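Local coordinates for protein mandelate racemase / muconate lactonizing enzyme (Burkholderia pseudomallei, PDB 2POD) that is of uncharacterised function but belongs to the enolase superfamily, may act as a lyase, and binds a sodium ion, at residues B[44-48]-B[396-400]; B[121-126]-B[150-154]. One frame throughout, in Å; residues are numbered along the deposited sequence.

Interaction 1: B[44-48]-B[396-400]; sequences EAYIH and VRNTS
This is a helix-on-sheet contact in the enolase-superfamily N-terminal capping domain. Residues 44-48 are a regular helical turn, closed by the bond from His48 N to Glu44 O (3.2 Å). Residues 396-400 are extended. The axes run nearly parallel, at 17°, and approach to 9.7 Å. The nearest CA pair is His48 and Thr399, 6.6 Å apart. His48, chi1 m, points its ring at the strand. Arg397 CG lies over one ring face, 3.8 Å from the centroid, a CH-pi contact. Thr399 CG2 meets the ring edge, 3.3 Å from His48 ND1. Arg397, chi1 t but chi2 between wells at 123°, reaches across the helical turn. One guanidinium face covers His48 CB, and Arg397 NH1 comes 3.8 Å from Ala45 CA. Glu44, with chi1 and chi2 t, brings OE2 to 4.2 Å from Arg397 NE, too far for a salt bridge. No hydrogen bond crosses the contact. The polar ends of Glu44 and His48 instead bond Thr10, and Glu44 also pairs with Arg12. Both lie on strand 5-13, antiparallel to strand 394-400. Helix 40-55 packs on one face of this sheet, nearly along strand 394-400, with helix 81-101 alongside and Ala45 meeting Ala45 of the second subunit.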
loop_
_atom_site.group_PDB
_atom_site.type_symbol
_atom_site.label_atom_id
_atom_site.label_comp_id
_atom_site.label_asym_id
_atom_site.label_seq_id
_atom_site.Cartn_x
_atom_site.Cartn_y
_atom_site.Cartn_z
ATOM N N GLU B 44 23.594 -35.684 8.654
ATOM C CA GLU B 44 24.909 -36.292 8.892
ATOM C C GLU B 44 25.786 -36.257 7.640
ATOM O O GLU B 44 26.956 -35.872 7.700
ATOM C CB GLU B 44 24.770 -37.733 9.416
ATOM C CG GLU B 44 26.072 -38.536 9.421
ATOM C CD GLU B 44 25.904 -39.953 9.931
ATOM O OE1 GLU B 44 26.269 -40.211 11.103
ATOM O OE2 GLU B 44 25.420 -40.808 9.157
ATOM N N ALA B 45 25.208 -36.642 6.507
ATOM C CA ALA B 45 25.946 -36.683 5.253
ATOM C C ALA B 45 26.435 -35.301 4.837
ATOM O O ALA B 45 27.549 -35.171 4.333
ATOM C CB ALA B 45 25.113 -37.316 4.158
ATOM N N TYR B 46 25.604 -34.280 5.074
ATOM C CA TYR B 46 25.978 -32.880 4.856
ATOM C C TYR B 46 27.158 -32.440 5.734
ATOM O O TYR B 46 28.085 -31.786 5.246
ATOM C CB TYR B 46 24.777 -31.942 5.085
ATOM C CG TYR B 46 25.194 -30.507 5.343
ATOM C CD1 TYR B 46 25.192 -29.979 6.639
ATOM C CD2 TYR B 46 25.641 -29.695 4.296
ATOM C CE1 TYR B 46 25.606 -28.682 6.876
ATOM C CE2 TYR B 46 26.051 -28.396 4.528
ATOM C CZ TYR B 46 26.028 -27.894 5.813
ATOM O OH TYR B 46 26.442 -26.607 6.037
ATOM N N ILE B 47 27.098 -32.766 7.025
ATOM C CA ILE B 47 28.168 -32.410 7.963
ATOM C C ILE B 47 29.533 -32.920 7.498
ATOM O O ILE B 47 30.484 -32.146 7.419
ATOM C CB ILE B 47 27.856 -32.856 9.398
ATOM C CG1 ILE B 47 26.768 -31.957 9.996
ATOM C CG2 ILE B 47 29.127 -32.833 10.283
ATOM C CD1 ILE B 47 26.216 -32.455 11.332
ATOM N N HIS B 48 29.598 -34.197 7.128
ATOM C CA HIS B 48 30.848 -34.820 6.713
ATOM C C HIS B 48 31.267 -34.443 5.288
ATOM O O HIS B 48 32.464 -34.425 4.977
ATOM C CB HIS B 48 30.792 -36.347 6.909
ATOM C CG HIS B 48 30.569 -36.762 8.332
ATOM N ND1 HIS B 48 31.509 -36.568 9.320
ATOM C CD2 HIS B 48 29.511 -37.356 8.936
ATOM C CE1 HIS B 48 31.042 -37.022 10.470
ATOM N NE2 HIS B 48 29.831 -37.506 10.265
ATOM N N VAL B 396 28.200 -44.564 14.183
ATOM C CA VAL B 396 29.091 -43.416 14.293
ATOM C C VAL B 396 29.773 -43.092 12.971
ATOM O O VAL B 396 29.984 -43.969 12.134
ATOM C CB VAL B 396 30.152 -43.578 15.420
ATOM C CG1 VAL B 396 29.484 -43.626 16.779
ATOM C CG2 VAL B 396 31.031 -44.814 15.193
ATOM N N ARG B 397 30.098 -41.819 12.790
ATOM C CA ARG B 397 30.938 -41.377 11.688
ATOM C C ARG B 397 31.822 -40.237 12.190
ATOM O O ARG B 397 31.433 -39.488 13.085
ATOM C CB ARG B 397 30.074 -40.950 10.493
ATOM C CG ARG B 397 30.832 -40.786 9.173
ATOM C CD ARG B 397 30.255 -41.661 8.066
ATOM N NE ARG B 397 29.188 -41.000 7.316
ATOM C CZ ARG B 397 29.373 -40.198 6.268
ATOM N NH1 ARG B 397 28.325 -39.659 5.663
ATOM N NH2 ARG B 397 30.595 -39.925 5.825
ATOM N N ASN B 398 33.019 -40.136 11.620
ATOM C CA ASN B 398 34.088 -39.306 12.160
ATOM C C ASN B 398 34.781 -38.551 11.032
ATOM O O ASN B 398 34.963 -39.079 9.936
ATOM C CB ASN B 398 35.103 -40.190 12.902
ATOM C CG ASN B 398 36.103 -39.387 13.722
ATOM O OD1 ASN B 398 37.050 -38.807 13.185
ATOM N ND2 ASN B 398 35.904 -39.366 15.035
ATOM N N THR B 399 35.167 -37.315 11.313
ATOM C CA THR B 399 36.023 -36.543 10.422
ATOM C C THR B 399 37.011 -35.733 11.261
ATOM O O THR B 399 36.655 -35.241 12.333
ATOM C CB THR B 399 35.179 -35.623 9.510
ATOM O OG1 THR B 399 36.028 -34.718 8.788
ATOM C CG2 THR B 399 34.164 -34.840 10.333
ATOM N N SER B 400 38.251 -35.618 10.784
ATOM C CA SER B 400 39.341 -35.041 11.584
ATOM C C SER B 400 40.448 -34.358 10.768
ATOM O O SER B 400 40.339 -34.225 9.543
ATOM C CB SER B 400 39.932 -36.081 12.553
ATOM O OG SER B 400 40.083 -37.350 11.939
#

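Interaction 2: B[121-126]-B[150-154]; sequences NTCAGP and YDDLN
Asp152 and Asn121 meet through a bridging water where the first barrel strand ends and a helix begins. Asp152, chi1 m, turns its carboxylate toward Asn121, chi1 t. The water donates to Asp152 OD2 (2.5 Å) and to Ala124 O (3.2 Å), and weakly accepts from Asn121 ND2 (3.4 Å). Asp152 OD2 also forms a salt bridge with Arg350, whose backbone N binds Asn121 OD1. Cys123 sets its CB 4.0 Å from Asp152 CB. Leu153 CB lies 3.6 Å from Gly125 N, and its chi1 t, chi2 p side chain reaches Trp178. Pro126 CD rests 3.4 Å from Tyr150 O, while the Tyr150 ring, chi1 m, leads away to helix 350-356. Inverse gamma turns centre on Cys123 and Asp151, and the helix starts at Asp152. CA atoms pair closely: Cys123 with Asp152 at 4.8 Å, Ala124 with Leu153 at 4.7 Å. The contact joins the C-terminal end of strand 117-122 of the TIM-type barrel to helix 152-158. In this superfamily the active site lies at that end, and the Ala124 side chain is about 10 Å from a bound sodium ion. Strands 174-177 and 346-348 flank strand 117-122, while helices 160-170 and 350-356 pack against the contact.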
loop_
_atom_site.group_PDB
_atom_site.type_symbol
_atom_site.label_atom_id
_atom_site.label_comp_id
_atom_site.label_asym_id
_atom_site.label_seq_id
_atom_site.Cartn_x
_atom_site.Cartn_y
_atom_site.Cartn_z
ATOM N N ASN B 121 2.606 -28.748 28.046
ATOM C CA ASN B 121 2.779 -30.139 27.643
ATOM C C ASN B 121 2.220 -30.427 26.269
ATOM O O ASN B 121 1.016 -30.325 26.036
ATOM C CB ASN B 121 2.208 -31.113 28.676
ATOM C CG ASN B 121 2.790 -32.510 28.536
ATOM O OD1 ASN B 121 3.943 -32.753 28.894
ATOM N ND2 ASN B 121 2.001 -33.430 27.994
ATOM N N THR B 122 3.110 -30.779 25.353
ATOM C CA THR B 122 2.702 -31.294 24.061
ATOM C C THR B 122 2.289 -32.758 24.241
ATOM O O THR B 122 3.125 -33.624 24.520
ATOM C CB THR B 122 3.832 -31.106 23.026
ATOM O OG1 THR B 122 4.024 -29.706 22.809
ATOM C CG2 THR B 122 3.513 -31.770 21.693
ATOM N N CYS B 123 0.990 -33.012 24.094
ATOM C CA CYS B 123 0.384 -34.304 24.406
ATOM C C CYS B 123 0.670 -35.362 23.336
ATOM O O CYS B 123 -0.246 -35.858 22.676
ATOM C CB CYS B 123 -1.126 -34.145 24.617
ATOM S SG CYS B 123 -1.584 -32.975 25.923
ATOM N N ALA B 124 1.951 -35.684 23.163
ATOM C CA ALA B 124 2.396 -36.811 22.345
ATOM C C ALA B 124 2.509 -38.072 23.195
ATOM O O ALA B 124 2.742 -37.996 24.408
ATOM C CB ALA B 124 3.735 -36.492 21.700
ATOM N N GLY B 125 2.345 -39.227 22.554
ATOM C CA GLY B 125 2.700 -40.508 23.162
ATOM C C GLY B 125 4.194 -40.789 23.103
ATOM O O GLY B 125 4.919 -40.131 22.347
ATOM N N PRO B 126 4.664 -41.769 23.904
ATOM C CA PRO B 126 6.077 -42.167 23.991
ATOM C C PRO B 126 6.653 -42.760 22.699
ATOM O O PRO B 126 5.912 -43.326 21.890
ATOM C CB PRO B 126 6.078 -43.227 25.103
ATOM C CG PRO B 126 4.807 -43.012 25.854
ATOM C CD PRO B 126 3.827 -42.561 24.823
ATOM N N TYR B 150 2.168 -42.227 30.499
ATOM C CA TYR B 150 1.824 -40.996 29.795
ATOM C C TYR B 150 1.384 -41.285 28.361
ATOM O O TYR B 150 2.128 -41.057 27.399
ATOM C CB TYR B 150 2.986 -40.003 29.837
ATOM C CG TYR B 150 3.431 -39.606 31.231
ATOM C CD1 TYR B 150 2.504 -39.221 32.204
ATOM C CD2 TYR B 150 4.783 -39.605 31.572
ATOM C CE1 TYR B 150 2.913 -38.851 33.480
ATOM C CE2 TYR B 150 5.201 -39.240 32.843
ATOM C CZ TYR B 150 4.264 -38.863 33.792
ATOM O OH TYR B 150 4.684 -38.498 35.052
ATOM N N ASP B 151 0.157 -41.784 28.240
ATOM C CA ASP B 151 -0.422 -42.198 26.965
ATOM C C ASP B 151 -1.146 -41.016 26.303
ATOM O O ASP B 151 -2.338 -41.090 26.005
ATOM C CB ASP B 151 -1.388 -43.367 27.217
ATOM C CG ASP B 151 -1.744 -44.129 25.952
ATOM O OD1 ASP B 151 -0.881 -44.269 25.058
ATOM O OD2 ASP B 151 -2.902 -44.589 25.859
ATOM N N ASP B 152 -0.410 -39.930 26.068
ATOM C CA ASP B 152 -0.996 -38.586 26.020
ATOM C C ASP B 152 -1.653 -38.230 24.683
ATOM O O ASP B 152 -2.573 -37.415 24.647
ATOM C CB ASP B 152 0.036 -37.524 26.421
ATOM C CG ASP B 152 0.314 -37.503 27.919
ATOM O OD1 ASP B 152 -0.431 -38.149 28.691
ATOM O OD2 ASP B 152 1.285 -36.833 28.331
ATOM N N LEU B 153 -1.178 -38.841 23.598
ATOM C CA LEU B 153 -1.850 -38.774 22.298
ATOM C C LEU B 153 -3.223 -39.436 22.322
ATOM O O LEU B 153 -4.213 -38.826 21.915
ATOM C CB LEU B 153 -0.980 -39.381 21.192
ATOM C CG LEU B 153 -1.618 -39.519 19.803
ATOM C CD1 LEU B 153 -1.534 -38.219 19.007
ATOM C CD2 LEU B 153 -1.003 -40.677 19.029
ATOM N N ASN B 154 -3.273 -40.678 22.802
ATOM C CA ASN B 154 -4.533 -41.406 22.926
ATOM C C ASN B 154 -5.456 -40.793 23.965
ATOM O O ASN B 154 -6.675 -40.797 23.793
ATOM C CB ASN B 154 -4.286 -42.886 23.238
ATOM C CG ASN B 154 -3.997 -43.706 21.992
ATOM O OD1 ASN B 154 -4.836 -43.815 21.092
ATOM N ND2 ASN B 154 -2.801 -44.288 21.935
HETATM O O HOH W 1 3.447 -36.346 27.087
#

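In the fold
From the N terminus, the chain first lays down three antiparallel strands of the capping-domain sheet and then helix 40-55, which supplies the first half of interaction 1. It goes on through helix 81-101 into the barrel. Strand 117-122 opens the barrel and leads into interaction 2. That contact closes a short loop, whose residues 129-148 are not modelled, before helix 152-158. The chain then rounds the barrel and returns to the capping-domain sheet, where strand 394-400 joins the edge beside strand 5-13 and closes interaction 1. Interaction 2 nests within interaction 1 without crossing it. Their nearest atoms are about 23 Å apart. Interaction 1 ties the C terminus to the capping domain; interaction 2 is local to the barrel.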